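P91 (Metagenome, PDB 4ZI5) hydrolyses phosphotriesters as a promiscuous activity and, as an alpha/beta hydrolase of the dienelactone hydrolase family, probably also cleaves carboxylic ester or lactone bonds. Local coordinates at residues T15-D20 against T115-V120; R27-F32 against G79-F84. All blocks are in the same frame, centred on the assembly; numbering follows the deposited sequence.

Contact 1. Residues T15-D20 against T115-V120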
loop_
_atom_site.group_PDB
_atom_site.type_symbol
_atom_site.label_atom_id
_atom_site.label_comp_id
_atom_site.label_asym_id
_atom_site.label_seq_id
_atom_site.Cartn_x
_atom_site.Cartn_y
_atom_site.Cartn_z
ATOM N N THR A 15 -3.573 -19.330 22.240
ATOM C CA THR A 15 -2.706 -19.720 23.365
ATOM C C THR A 15 -1.304 -19.215 23.141
ATOM O O THR A 15 -0.910 -18.910 22.003
ATOM C CB THR A 15 -2.690 -21.250 23.523
ATOM O OG1 THR A 15 -4.038 -21.720 23.523
ATOM C CG2 THR A 15 -2.046 -21.677 24.845
ATOM N N ALA A 16 -0.548 -19.102 24.234
ATOM C CA ALA A 16 0.835 -18.661 24.149
ATOM C C ALA A 16 1.686 -19.495 25.089
ATOM O O ALA A 16 1.206 -19.944 26.139
ATOM C CB ALA A 16 0.946 -17.192 24.496
ATOM N N ARG A 17 2.960 -19.625 24.755
ATOM C CA ARG A 17 3.895 -20.328 25.628
ATOM C C ARG A 17 5.265 -19.712 25.486
ATOM O O ARG A 17 5.618 -19.193 24.417
ATOM C CB ARG A 17 3.911 -21.811 25.275
ATOM C CG ARG A 17 4.568 -22.170 23.943
ATOM C CD ARG A 17 4.473 -23.654 23.692
ATOM N NE ARG A 17 5.171 -24.118 22.485
ATOM C CZ ARG A 17 4.594 -24.664 21.412
ATOM N NH1 ARG A 17 3.266 -24.763 21.296
ATOM N NH2 ARG A 17 5.374 -25.088 20.416
ATOM N N LYS A 18 6.066 -19.798 26.555
ATOM C CA LYS A 18 7.431 -19.301 26.505
ATOM C C LYS A 18 8.316 -20.259 25.727
ATOM O O LYS A 18 8.097 -21.484 25.757
ATOM C CB LYS A 18 7.979 -19.079 27.913
ATOM C CG LYS A 18 7.184 -18.046 28.713
ATOM C CD LYS A 18 7.157 -16.674 28.061
ATOM C CE LYS A 18 6.025 -15.802 28.585
ATOM N NZ LYS A 18 5.771 -15.803 30.048
ATOM N N VAL A 19 9.260 -19.696 24.975
ATOM C CA VAL A 19 10.257 -20.478 24.253
ATOM C C VAL A 19 11.642 -19.957 24.616
ATOM O O VAL A 19 11.977 -18.825 24.295
ATOM C CB VAL A 19 10.043 -20.395 22.718
ATOM C CG1 VAL A 19 11.136 -21.125 21.950
ATOM C CG2 VAL A 19 8.674 -20.979 22.354
ATOM N N ASP A 20 12.440 -20.823 25.250
ATOM C CA ASP A 20 13.841 -20.553 25.561
ATOM C C ASP A 20 14.706 -20.853 24.350
ATOM O O ASP A 20 14.557 -21.889 23.728
ATOM C CB ASP A 20 14.307 -21.450 26.724
ATOM C CG ASP A 20 13.612 -21.121 28.016
ATOM O OD1 ASP A 20 13.681 -19.951 28.445
ATOM O OD2 ASP A 20 12.985 -22.030 28.609
ATOM N N THR A 115 11.185 -21.859 13.886
ATOM C CA THR A 115 11.182 -23.038 13.014
ATOM C C THR A 115 11.319 -24.361 13.797
ATOM O O THR A 115 10.849 -25.389 13.355
ATOM C CB THR A 115 12.256 -22.944 11.889
ATOM O OG1 THR A 115 13.561 -22.938 12.437
ATOM C CG2 THR A 115 12.082 -21.690 11.085
ATOM N N ALA A 116 11.902 -24.282 14.983
ATOM C CA ALA A 116 11.927 -25.384 15.932
ATOM C C ALA A 116 10.564 -25.846 16.445
ATOM O O ALA A 116 10.453 -26.983 16.906
ATOM C CB ALA A 116 12.790 -25.019 17.104
ATOM N N GLN A 117 9.529 -25.006 16.366
ATOM C CA GLN A 117 8.255 -25.370 16.960
ATOM C C GLN A 117 7.514 -26.287 16.012
ATOM O O GLN A 117 7.433 -25.985 14.826
ATOM C CB GLN A 117 7.425 -24.141 17.315
ATOM C CG GLN A 117 8.139 -23.111 18.167
ATOM C CD GLN A 117 8.816 -23.726 19.377
ATOM O OE1 GLN A 117 8.182 -24.462 20.137
ATOM N NE2 GLN A 117 10.119 -23.487 19.525
ATOM N N PRO A 118 6.953 -27.411 16.527
ATOM C CA PRO A 118 6.319 -28.382 15.607
ATOM C C PRO A 118 5.067 -27.917 14.848
ATOM O O PRO A 118 4.698 -28.530 13.839
ATOM C CB PRO A 118 5.989 -29.583 16.514
ATOM C CG PRO A 118 6.900 -29.422 17.686
ATOM C CD PRO A 118 7.018 -27.945 17.904
ATOM N N GLU A 119 4.445 -26.841 15.307
ATOM C CA GLU A 119 3.318 -26.239 14.622
ATOM C C GLU A 119 3.698 -25.437 13.372
ATOM O O GLU A 119 2.805 -25.037 12.624
ATOM C CB GLU A 119 2.557 -25.302 15.569
ATOM C CG GLU A 119 1.978 -25.971 16.792
ATOM C CD GLU A 119 2.902 -25.961 17.997
ATOM O OE1 GLU A 119 4.142 -25.732 17.868
ATOM O OE2 GLU A 119 2.373 -26.209 19.101
ATOM N N VAL A 120 4.988 -25.201 13.157
ATOM C CA VAL A 120 5.475 -24.356 12.060
ATOM C C VAL A 120 5.910 -25.198 10.879
ATOM O O VAL A 120 6.732 -26.097 11.027
ATOM C CB VAL A 120 6.665 -23.479 12.530
ATOM C CG1 VAL A 120 7.274 -22.643 11.392
ATOM C CG2 VAL A 120 6.201 -22.543 13.639
HETATM O O HOH W 1 7.866 -24.932 22.806
#
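Val-19 and Gln-117 mark the nearest backbone approach, their CA atoms 9.0 Å apart, so segment 15-20 meets the type I turn of Gln-117 to Val-120 through side chains. Arg-17 carries most of the contact. Its chain is extended from CG to NE, and its guanidinium meets Glu-119 tip to tip in an end-on, two-pronged salt bridge: NH1 to OE2 at 2.8 Å and NH2 to OE1 at 2.9 Å, both on the syn side, with NH1 the more tilted out of the carboxylate plane. Both oxygens lie near the guanidinium plane, although the two flat groups are turned 34° apart. NH2 also donates to Gln-117 OE1 (2.9 Å), arriving on a lone pair in the carbonyl plane. A water accepts from Arg-17 NE (2.8 Å) and donates to that same OE1. The bend at chi2 (-49°) places CD of Gln-117; NE2 comes to 3.5 Å from Val-19 CG1 and donates to Ala-113 O in helix 100-115. Trp-34 adds a cation-pi contact to Arg-17. An alanine in place of Arg-17 would probably leave the Glu-119 carboxylate without its countercharge and Gln-117 OE1 without its NH2 donor. Bonds from NH1, NH2 and NE together fix the rotation of the guanidinium, and the paired charges would be expected to keep Glu-119 ionised at this surface junction between strand 15-23 and the loop leading into strand 120-121.

Contact 2. Residues R27-F32 against G79-F84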
loop_
_atom_site.group_PDB
_atom_site.type_symbol
_atom_site.label_atom_id
_atom_site.label_comp_id
_atom_site.label_asym_id
_atom_site.label_seq_id
_atom_site.Cartn_x
_atom_site.Cartn_y
_atom_site.Cartn_z
ATOM N N ARG A 27 20.983 -15.902 26.589
ATOM C CA ARG A 27 19.766 -16.711 26.676
ATOM C C ARG A 27 18.572 -15.817 26.415
ATOM O O ARG A 27 18.430 -14.756 27.048
ATOM C CB ARG A 27 19.620 -17.352 28.039
ATOM C CG ARG A 27 20.738 -18.337 28.345
ATOM C CD ARG A 27 20.345 -19.278 29.478
ATOM N NE ARG A 27 21.318 -20.337 29.613
ATOM C CZ ARG A 27 21.450 -21.385 28.796
ATOM N NH1 ARG A 27 20.650 -21.577 27.765
ATOM N NH2 ARG A 27 22.403 -22.274 29.035
ATOM N N CYS A 28 17.728 -16.242 25.483
ATOM C CA CYS A 28 16.554 -15.496 25.082
ATOM C C CYS A 28 15.281 -16.225 25.491
ATOM O O CYS A 28 15.228 -17.451 25.550
ATOM C CB CYS A 28 16.582 -15.261 23.574
ATOM S SG CYS A 28 18.051 -14.373 22.993
ATOM N N ILE A 29 14.253 -15.447 25.802
ATOM C CA ILE A 29 12.960 -15.992 26.165
ATOM C C ILE A 29 11.890 -15.322 25.317
ATOM O O ILE A 29 11.416 -14.231 25.627
ATOM C CB ILE A 29 12.633 -15.805 27.646
ATOM C CG1 ILE A 29 13.865 -16.109 28.546
ATOM C CG2 ILE A 29 11.469 -16.718 27.992
ATOM C CD1 ILE A 29 13.787 -15.449 29.914
ATOM N N GLY A 30 11.535 -15.976 24.229
ATOM C CA GLY A 30 10.455 -15.483 23.372
ATOM C C GLY A 30 9.097 -16.020 23.817
ATOM O O GLY A 30 9.005 -16.869 24.710
ATOM N N GLU A 31 8.036 -15.550 23.166
ATOM C CA GLU A 31 6.684 -16.024 23.435
ATOM C C GLU A 31 6.021 -16.425 22.137
ATOM O O GLU A 31 5.928 -15.620 21.207
ATOM C CB GLU A 31 5.838 -14.944 24.169
ATOM C CG GLU A 31 4.526 -15.484 24.704
ATOM C CD GLU A 31 3.753 -14.453 25.465
ATOM O OE1 GLU A 31 3.761 -14.540 26.709
ATOM O OE2 GLU A 31 3.167 -13.549 24.829
ATOM N N PHE A 32 5.581 -17.684 22.092
ATOM C CA PHE A 32 5.057 -18.336 20.898
ATOM C C PHE A 32 3.541 -18.409 21.004
ATOM O O PHE A 32 3.009 -18.924 21.992
ATOM C CB PHE A 32 5.640 -19.735 20.788
ATOM C CG PHE A 32 5.176 -20.506 19.606
ATOM C CD1 PHE A 32 5.637 -20.200 18.331
ATOM C CD2 PHE A 32 4.299 -21.582 19.764
ATOM C CE1 PHE A 32 5.232 -20.928 17.243
ATOM C CE2 PHE A 32 3.887 -22.332 18.682
ATOM C CZ PHE A 32 4.365 -22.017 17.415
ATOM N N GLY A 79 17.688 -10.469 25.180
ATOM C CA GLY A 79 18.086 -11.552 26.086
ATOM C C GLY A 79 17.486 -11.357 27.457
ATOM O O GLY A 79 17.240 -10.219 27.873
ATOM N N ASP A 80 17.219 -12.472 28.137
ATOM C CA ASP A 80 16.549 -12.498 29.445
ATOM C C ASP A 80 15.199 -11.752 29.474
ATOM O O ASP A 80 14.776 -11.243 30.517
ATOM C CB ASP A 80 17.502 -11.943 30.535
ATOM C CG ASP A 80 18.936 -12.454 30.373
ATOM O OD1 ASP A 80 19.129 -13.540 29.773
ATOM O OD2 ASP A 80 19.879 -11.766 30.831
ATOM N N ALA A 81 14.519 -11.712 28.324
ATOM C CA ALA A 81 13.290 -10.939 28.147
ATOM C C ALA A 81 13.378 -9.487 28.643
ATOM O O ALA A 81 12.379 -8.937 29.092
ATOM C CB ALA A 81 12.110 -11.665 28.784
ATOM N N GLN A 82 14.551 -8.862 28.510
ATOM C CA GLN A 82 14.775 -7.532 29.068
ATOM C C GLN A 82 14.003 -6.464 28.312
ATOM O O GLN A 82 13.939 -6.484 27.083
ATOM C CB GLN A 82 16.240 -7.102 29.021
ATOM C CG GLN A 82 17.198 -7.867 29.916
ATOM C CD GLN A 82 18.641 -7.477 29.608
ATOM O OE1 GLN A 82 19.078 -6.400 30.004
ATOM N NE2 GLN A 82 19.362 -8.317 28.851
ATOM N N VAL A 83 13.459 -5.521 29.068
ATOM C CA VAL A 83 12.781 -4.354 28.507
ATOM C C VAL A 83 13.514 -3.127 29.047
ATOM O O VAL A 83 13.860 -3.079 30.232
ATOM C CB VAL A 83 11.280 -4.351 28.878
ATOM C CG1 VAL A 83 10.595 -3.063 28.420
ATOM C CG2 VAL A 83 10.595 -5.551 28.257
ATOM N N PHE A 84 13.760 -2.154 28.175
ATOM C CA PHE A 84 14.352 -0.863 28.536
ATOM C C PHE A 84 13.316 0.239 28.346
ATOM O O PHE A 84 12.426 0.122 27.494
ATOM C CB PHE A 84 15.572 -0.604 27.658
ATOM C CG PHE A 84 16.608 -1.682 27.753
ATOM C CD1 PHE A 84 17.416 -1.780 28.884
ATOM C CD2 PHE A 84 16.752 -2.628 26.747
ATOM C CE1 PHE A 84 18.360 -2.782 28.996
ATOM C CE2 PHE A 84 17.704 -3.632 26.849
ATOM C CZ PHE A 84 18.505 -3.718 27.976
HETATM O O HOH W 2 21.710 -14.281 28.893
#
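Asp-80 turns its CG anti to its own carbonyl carbon (chi1 -42°); this places CG beside the backbone N, and OD1 ends near Arg-27 O. Asp-80 (phi 54°) and Ala-81 (phi 49°) both lie in the left-handed region, where the loop turns beside segment 27-32. That loop follows strand 71-74, precedes helix 90-97 and here passes alongside strand 26-34. One direct hydrogen bond joins the segments: Asp-80 N donates to Arg-27 O at 2.8 Å, nearly in line with the C=O bond. Asp-80 OD1 lies 3.1 Å from that same Arg-27 O; both are acceptors, so this approach is no bond. A water bridges the two residues, accepting from Arg-27 N and donating to OD1 (2.8 Å). Gly-79 passes close to the strand, its CA 3.4 Å from Arg-27 O and 4.2 Å from Cys-28 SG. A CB would lie close to Arg-27 O, and at these backbone angles it would be jammed against the preceding carbonyl O, which calls for glycine. Farther along, Ile-29 brings CD1 to 4.0 Å from Asp-80 C and 4.3 Å from Ala-81 CB, a modest apolar touch. Within the loop, Gly-79 O accepts from Gln-82 N and Gln-82 NE2, which reach it from opposite faces of its plane. Asp-76 completes the junction: OD2 accepts from both Ile-29 N and Ala-81 N, and OD1 from Gly-79 N. Strand and loop thus share one carboxylate as acceptor for their backbone N-H groups, and the water probably eases the repulsion between Asp-80 OD1 and the Arg-27 carbonyl.

Contact 1 and contact 2 lie about 14 Å apart, centre to centre, on the two strands of an antiparallel hairpin, 15-23 and 26-34, within the mixed sheet of the alpha/beta hydrolase fold. Backbone pairing joins them directly, Arg-17 O lying 2.8 Å from Phe-32 N and Val-19 N 2.9 Å from Gly-30 O, both probable hydrogen bonds. Along the chain contact 2 is nested inside the loop closed by contact 1: the order is 15-20, 27-32, 79-84, 115-120. The N-terminal hairpin therefore touches two later connections, the loop between strand 71-74 and helix 90-97 and the loop between helix 100-115 and strand 120-121.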